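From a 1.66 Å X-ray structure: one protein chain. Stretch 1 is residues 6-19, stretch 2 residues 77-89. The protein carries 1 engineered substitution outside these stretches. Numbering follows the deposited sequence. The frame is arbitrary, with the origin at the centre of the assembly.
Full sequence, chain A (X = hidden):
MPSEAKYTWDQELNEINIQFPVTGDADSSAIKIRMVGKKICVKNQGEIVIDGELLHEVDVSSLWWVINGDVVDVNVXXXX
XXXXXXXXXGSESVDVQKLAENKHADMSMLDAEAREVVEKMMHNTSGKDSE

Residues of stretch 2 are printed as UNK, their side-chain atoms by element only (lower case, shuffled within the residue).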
# COMPACT_ATOMS: atom_id res chain seq x y z
N LYS A 6 -16.52 -7.05 -6.63
CA LYS A 6 -15.30 -7.60 -6.04
C LYS A 6 -15.32 -7.53 -4.50
O LYS A 6 -14.50 -8.17 -3.84
CB LYS A 6 -14.07 -6.88 -6.60
CG LYS A 6 -13.90 -7.00 -8.12
CD LYS A 6 -12.69 -6.20 -8.57
CE LYS A 6 -12.23 -6.57 -9.97
NZ LYS A 6 -10.88 -5.97 -10.23
N TYR A 7 -16.26 -6.76 -3.95
CA TYR A 7 -16.38 -6.61 -2.49
C TYR A 7 -17.81 -6.19 -2.15
O TYR A 7 -18.58 -5.85 -3.04
CB TYR A 7 -15.44 -5.51 -2.00
CG TYR A 7 -15.78 -4.16 -2.59
CD1 TYR A 7 -15.23 -3.75 -3.80
CD2 TYR A 7 -16.67 -3.29 -1.94
CE1 TYR A 7 -15.55 -2.52 -4.36
CE2 TYR A 7 -17.00 -2.05 -2.50
CZ TYR A 7 -16.43 -1.68 -3.71
OH TYR A 7 -16.72 -0.46 -4.27
N THR A 8 -18.14 -6.27 -0.87
CA THR A 8 -19.36 -5.64 -0.36
C THR A 8 -18.98 -4.75 0.80
O THR A 8 -17.87 -4.81 1.30
CB THR A 8 -20.41 -6.67 0.11
OG1 THR A 8 -19.85 -7.58 1.06
CG2 THR A 8 -20.96 -7.45 -1.11
N TRP A 9 -19.92 -3.92 1.23
CA TRP A 9 -19.61 -3.10 2.38
C TRP A 9 -20.89 -2.79 3.14
O TRP A 9 -22.00 -2.91 2.61
CB TRP A 9 -18.94 -1.78 1.94
CG TRP A 9 -19.88 -0.84 1.19
CD1 TRP A 9 -20.27 -0.93 -0.11
CD2 TRP A 9 -20.54 0.33 1.73
NE1 TRP A 9 -21.14 0.11 -0.43
CE2 TRP A 9 -21.32 0.89 0.68
CE3 TRP A 9 -20.55 0.96 3.00
CZ2 TRP A 9 -22.12 2.04 0.86
CZ3 TRP A 9 -21.32 2.12 3.17
CH2 TRP A 9 -22.08 2.64 2.10
N ASP A 10 -20.70 -2.36 4.38
CA ASP A 10 -21.82 -1.95 5.23
C ASP A 10 -21.29 -0.91 6.21
O ASP A 10 -20.11 -0.59 6.18
CB ASP A 10 -22.43 -3.13 5.98
CG ASP A 10 -21.46 -3.82 6.90
OD1 ASP A 10 -21.24 -3.35 8.04
OD2 ASP A 10 -20.92 -4.87 6.51
N GLN A 11 -22.18 -0.38 7.03
CA GLN A 11 -21.78 0.73 7.90
C GLN A 11 -22.57 0.75 9.21
O GLN A 11 -23.72 0.29 9.26
CB GLN A 11 -21.93 2.07 7.18
CG GLN A 11 -23.38 2.47 6.85
CD GLN A 11 -23.44 3.77 6.09
OE1 GLN A 11 -22.83 4.77 6.51
NE2 GLN A 11 -24.11 3.75 4.95
N GLU A 12 -21.90 1.25 10.24
CA GLU A 12 -22.53 1.69 11.48
C GLU A 12 -22.45 3.20 11.42
O GLU A 12 -21.75 3.76 10.56
CB GLU A 12 -21.72 1.23 12.69
CG GLU A 12 -21.34 -0.24 12.68
CD GLU A 12 -22.42 -1.13 13.23
OE1 GLU A 12 -23.59 -0.99 12.81
OE2 GLU A 12 -22.09 -1.98 14.09
N LEU A 13 -23.12 3.89 12.34
CA LEU A 13 -23.02 5.35 12.32
C LEU A 13 -21.58 5.87 12.32
O LEU A 13 -21.28 6.85 11.65
CB LEU A 13 -23.83 5.96 13.49
CG LEU A 13 -23.95 7.49 13.46
CD1 LEU A 13 -24.54 8.03 12.16
CD2 LEU A 13 -24.83 7.91 14.65
N ASN A 14 -20.68 5.17 13.01
CA ASN A 14 -19.31 5.62 13.19
C ASN A 14 -18.25 4.75 12.50
O ASN A 14 -17.06 4.98 12.69
CB ASN A 14 -18.99 5.68 14.70
CG ASN A 14 -18.99 4.31 15.37
OD1 ASN A 14 -19.72 3.38 14.98
ND2 ASN A 14 -18.19 4.18 16.43
N GLU A 15 -18.67 3.77 11.69
CA GLU A 15 -17.72 2.77 11.15
C GLU A 15 -18.09 2.30 9.74
O GLU A 15 -19.27 2.25 9.37
CB GLU A 15 -17.62 1.54 12.07
CG GLU A 15 -17.00 1.78 13.43
CD GLU A 15 -16.92 0.51 14.27
OE1 GLU A 15 -17.12 -0.60 13.70
OE2 GLU A 15 -16.65 0.63 15.50
N ILE A 16 -17.06 1.98 8.96
CA ILE A 16 -17.25 1.38 7.64
C ILE A 16 -16.67 -0.05 7.69
O ILE A 16 -15.60 -0.22 8.25
CB ILE A 16 -16.50 2.22 6.58
CG1 ILE A 16 -17.26 3.53 6.28
CG2 ILE A 16 -16.31 1.45 5.24
CD1 ILE A 16 -18.64 3.36 5.54
N ASN A 17 -17.39 -1.02 7.12
CA ASN A 17 -16.92 -2.41 7.03
C ASN A 17 -16.91 -2.84 5.58
O ASN A 17 -17.87 -2.57 4.84
CB ASN A 17 -17.84 -3.34 7.82
CG ASN A 17 -17.82 -3.05 9.31
OD1 ASN A 17 -16.78 -3.20 9.97
ND2 ASN A 17 -18.96 -2.64 9.84
N ILE A 18 -15.82 -3.48 5.16
CA ILE A 18 -15.70 -3.96 3.77
C ILE A 18 -15.38 -5.45 3.85
O ILE A 18 -14.61 -5.87 4.71
CB ILE A 18 -14.60 -3.23 3.02
CG1 ILE A 18 -14.91 -1.72 2.90
CG2 ILE A 18 -14.37 -3.84 1.60
CD1 ILE A 18 -13.66 -0.85 2.62
N GLN A 19 -16.02 -6.22 2.98
CA GLN A 19 -15.80 -7.68 2.93
C GLN A 19 -15.44 -8.11 1.52
O GLN A 19 -15.95 -7.57 0.53
CB GLN A 19 -17.07 -8.43 3.38
CG GLN A 19 -17.66 -7.96 4.70
CD GLN A 19 -18.64 -6.77 4.55
OE1 GLN A 19 -19.44 -6.70 3.59
NE2 GLN A 19 -18.58 -5.84 5.50
N UNK A 77 -12.77 3.34 11.33
CA UNK A 77 -13.69 4.25 12.04
C UNK A 77 -13.86 5.54 11.23
O UNK A 77 -12.89 6.07 10.71
o UNK A 77 -13.06 3.35 14.21
c UNK A 77 -13.14 4.56 13.45
c UNK A 77 -14.03 5.56 14.19
N UNK A 78 -15.10 6.04 11.12
CA UNK A 78 -15.37 7.29 10.44
C UNK A 78 -14.90 8.47 11.29
O UNK A 78 -15.01 8.41 12.51
c UNK A 78 -19.73 5.60 8.35
c UNK A 78 -16.87 7.45 10.20
c UNK A 78 -17.49 6.43 9.24
c UNK A 78 -19.02 6.51 9.34
n UNK A 78 -21.24 5.75 8.56
N UNK A 79 -14.41 9.52 10.65
CA UNK A 79 -14.06 10.75 11.40
C UNK A 79 -15.30 11.46 11.92
O UNK A 79 -15.31 11.98 13.05
n UNK A 79 -8.64 13.13 8.97
c UNK A 79 -11.72 11.40 10.58
c UNK A 79 -9.45 12.06 9.68
c UNK A 79 -10.88 12.54 10.02
c UNK A 79 -13.22 11.69 10.53
N UNK A 80 -16.37 11.44 11.12
CA UNK A 80 -17.63 12.07 11.50
C UNK A 80 -18.74 11.03 11.58
O UNK A 80 -18.81 10.14 10.71
c UNK A 80 -19.11 14.06 10.90
n UNK A 80 -20.20 16.23 10.59
c UNK A 80 -19.91 17.23 11.43
c UNK A 80 -19.22 15.31 10.02
n UNK A 80 -18.65 17.47 11.80
c UNK A 80 -17.97 13.17 10.48
n UNK A 80 -20.88 17.99 11.90
N UNK A 81 -19.59 11.11 12.60
CA UNK A 81 -20.69 10.16 12.77
C UNK A 81 -21.90 10.51 11.89
O UNK A 81 -22.81 11.22 12.31
o UNK A 81 -19.11 8.78 14.59
n UNK A 81 -20.38 9.24 16.39
c UNK A 81 -20.12 9.30 15.09
c UNK A 81 -21.13 10.04 14.23
N UNK A 82 -21.91 10.00 10.66
CA UNK A 82 -22.96 10.29 9.70
C UNK A 82 -23.09 9.09 8.76
O UNK A 82 -22.10 8.38 8.52
c UNK A 82 -21.46 11.36 7.88
c UNK A 82 -22.59 11.55 8.89
c UNK A 82 -20.89 12.66 7.34
o UNK A 82 -21.62 13.70 7.40
o UNK A 82 -19.74 12.65 6.84
N UNK A 83 -24.29 8.86 8.25
CA UNK A 83 -24.49 7.81 7.25
C UNK A 83 -23.83 8.22 5.93
O UNK A 83 -23.81 9.41 5.57
c UNK A 83 -25.55 4.96 9.18
c UNK A 83 -25.97 7.44 7.05
c UNK A 83 -25.60 4.04 10.22
c UNK A 83 -26.52 4.18 11.27
c UNK A 83 -27.38 6.14 10.25
c UNK A 83 -26.45 6.04 9.18
c UNK A 83 -26.70 7.12 8.31
c UNK A 83 -27.73 7.85 8.86
c UNK A 83 -27.43 5.21 11.29
n UNK A 83 -28.14 7.26 10.02
N UNK A 84 -23.25 7.25 5.22
CA UNK A 84 -22.67 7.48 3.90
C UNK A 84 -23.61 6.89 2.85
O UNK A 84 -24.04 5.74 2.99
c UNK A 84 -16.74 6.09 3.46
c UNK A 84 -20.20 7.20 4.60
c UNK A 84 -16.68 7.46 5.48
c UNK A 84 -16.03 6.74 4.50
c UNK A 84 -18.08 7.55 5.40
c UNK A 84 -20.25 7.98 5.74
n UNK A 84 -18.97 8.20 6.22
c UNK A 84 -18.82 6.91 4.37
c UNK A 84 -21.34 6.72 3.76
c UNK A 84 -18.13 6.17 3.39
N UNK A 85 -23.92 7.68 1.82
CA UNK A 85 -24.71 7.22 0.67
C UNK A 85 -24.01 6.14 -0.16
O UNK A 85 -24.67 5.28 -0.77
c UNK A 85 -26.08 9.34 0.29
c UNK A 85 -25.02 8.40 -0.26
o UNK A 85 -26.43 10.29 -0.44
o UNK A 85 -26.57 9.14 1.43
N UNK A 86 -22.68 6.22 -0.24
CA UNK A 86 -21.89 5.26 -1.01
C UNK A 86 -20.56 5.07 -0.29
O UNK A 86 -20.20 5.86 0.58
o UNK A 86 -20.90 6.92 -2.50
c UNK A 86 -21.70 5.74 -2.45
N UNK A 87 -19.83 4.00 -0.63
CA UNK A 87 -18.53 3.76 -0.01
C UNK A 87 -17.49 4.72 -0.58
O UNK A 87 -16.67 5.26 0.15
c UNK A 87 -18.07 2.33 -0.29
c UNK A 87 -16.34 0.54 -0.22
c UNK A 87 -16.72 1.99 1.81
c UNK A 87 -16.71 1.95 0.27
N UNK A 88 -17.56 4.91 -1.90
CA UNK A 88 -16.53 5.64 -2.64
C UNK A 88 -17.09 6.92 -3.27
O UNK A 88 -18.32 7.07 -3.41
c UNK A 88 -14.19 3.66 -2.27
c UNK A 88 -14.79 2.65 -4.49
c UNK A 88 -15.30 3.42 -3.27
c UNK A 88 -15.93 4.75 -3.71
N UNK A 89 -16.19 7.83 -3.63
CA UNK A 89 -16.53 9.12 -4.25
C UNK A 89 -17.35 8.98 -5.53
O UNK A 89 -17.22 8.01 -6.28
c UNK A 89 -15.48 11.00 -5.63
c UNK A 89 -15.26 9.96 -4.51
c UNK A 89 -14.81 10.64 -3.23
O HOH W 1 -21.62 2.19 -2.70

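Position 77 has three side-chain atoms, a carbon bearing one oxygen and one carbon; its CA lies 4.4 Å from Glu 15 CA in an antiparallel, non-hydrogen-bonded pair, and the branch carbon nears Asn 14. This is Thr 77, whose branching at CB suits a strand; its CG2 lies 3.4 Å from Asn 14 O.

Position 78 carries four carbons in a row ending in nitrogen. The chain runs beneath the turn of stretch 1, and the nitrogen meets oxygens at its far end, so the residue is Lys 78. NZ donates to Gln 11 OE1 (2.8 Å), to Glu 12 O (2.9 Å) and, within its own stretch, to the backbone O of position 82 (2.8 Å); a bond to Leu 13 O at 3.3 Å is weak. A long chain with a charged, multiply donating end suits a buried place lined with acceptors. Its backbone N adds a bond to Asn 14 O (2.7 Å).

Position 79 also has four carbons and a terminal nitrogen, but its CA-to-CB bond points away and it touches nothing on stretch 1: Lys 79, whose charge suits an exposed site. Position 80 has three carbons, a nitrogen, and a carbon carrying two more nitrogens; here too the CA-to-CB bond points away and the side chain makes no contact. The guanidinium of Arg 80 is equally at home in solvent.

Position 81 has two carbons, the second bearing an oxygen and a nitrogen, and lies beside the turn, against Leu 13 and Asn 14: Asn 81. Its OD1 is 3.1 Å from Asn 14 CB, while its CA makes a CA-H...O contact with Leu 13 O (3.5 Å).

Position 82 has three carbons, the last with two oxygens, and its CA-to-CB bond points away from stretch 1. The charged Glu 82 suits a partly exposed site, and its backbone O serves Lys 78.

Position 83 has one carbon, then fused five- and six-membered rings of eight carbons and a nitrogen, with a face over Leu 13. Trp 83 offers the broad surface this needs; Leu 13 CD1 sits over its six-membered ring.

Position 84 has the same fused rings, but buried, a face against Ile 16: Trp 84, with Ile 16 CG1 over its six-membered ring. Its backbone is gripped by one amide: Trp 84 N donates to Gln 11 OE1 and Trp 84 O accepts from Gln 11 NE2, both at 2.8 Å.

Position 85, two carbons with two oxygens, has its CA-to-CB bond pointing away; Asp 85 suits this exposed place. Position 86, one carbon and one oxygen, its CA-to-CB bond also away, is Ser 86; OG donates to the backbone O of position 88 (2.7 Å), bracing the loop.

Position 87 has four carbons forked at the second, packed on Trp 9, Tyr 7 and Ile 16: the apolar Leu 87. CB lies over the Trp 9 five-membered ring, CD2 3.5 Å from Tyr 7 CE2, and CD1 3.5 Å from Ile 16 CG2.

Position 88 has the same fork and reaches Tyr 7: Leu 88, its CD1 3.7 Å from Tyr 7 OH. Position 89, one carbon carrying two, is Val 89, exposed and beyond reach of stretch 1, which asks nothing of its side chain.

The contact thus joins polar anchors to apolar packing. Lys 78 ties down the turn, Gln 11 pairs with the Trp 84 backbone, and Leu 87, Trp 83 and Trp 84 pack against stretch 1. Between them the two stretches bury 917 Å², both sides summed.

Stretch 2, residues 77-89: TKKRNEWWDSLLV
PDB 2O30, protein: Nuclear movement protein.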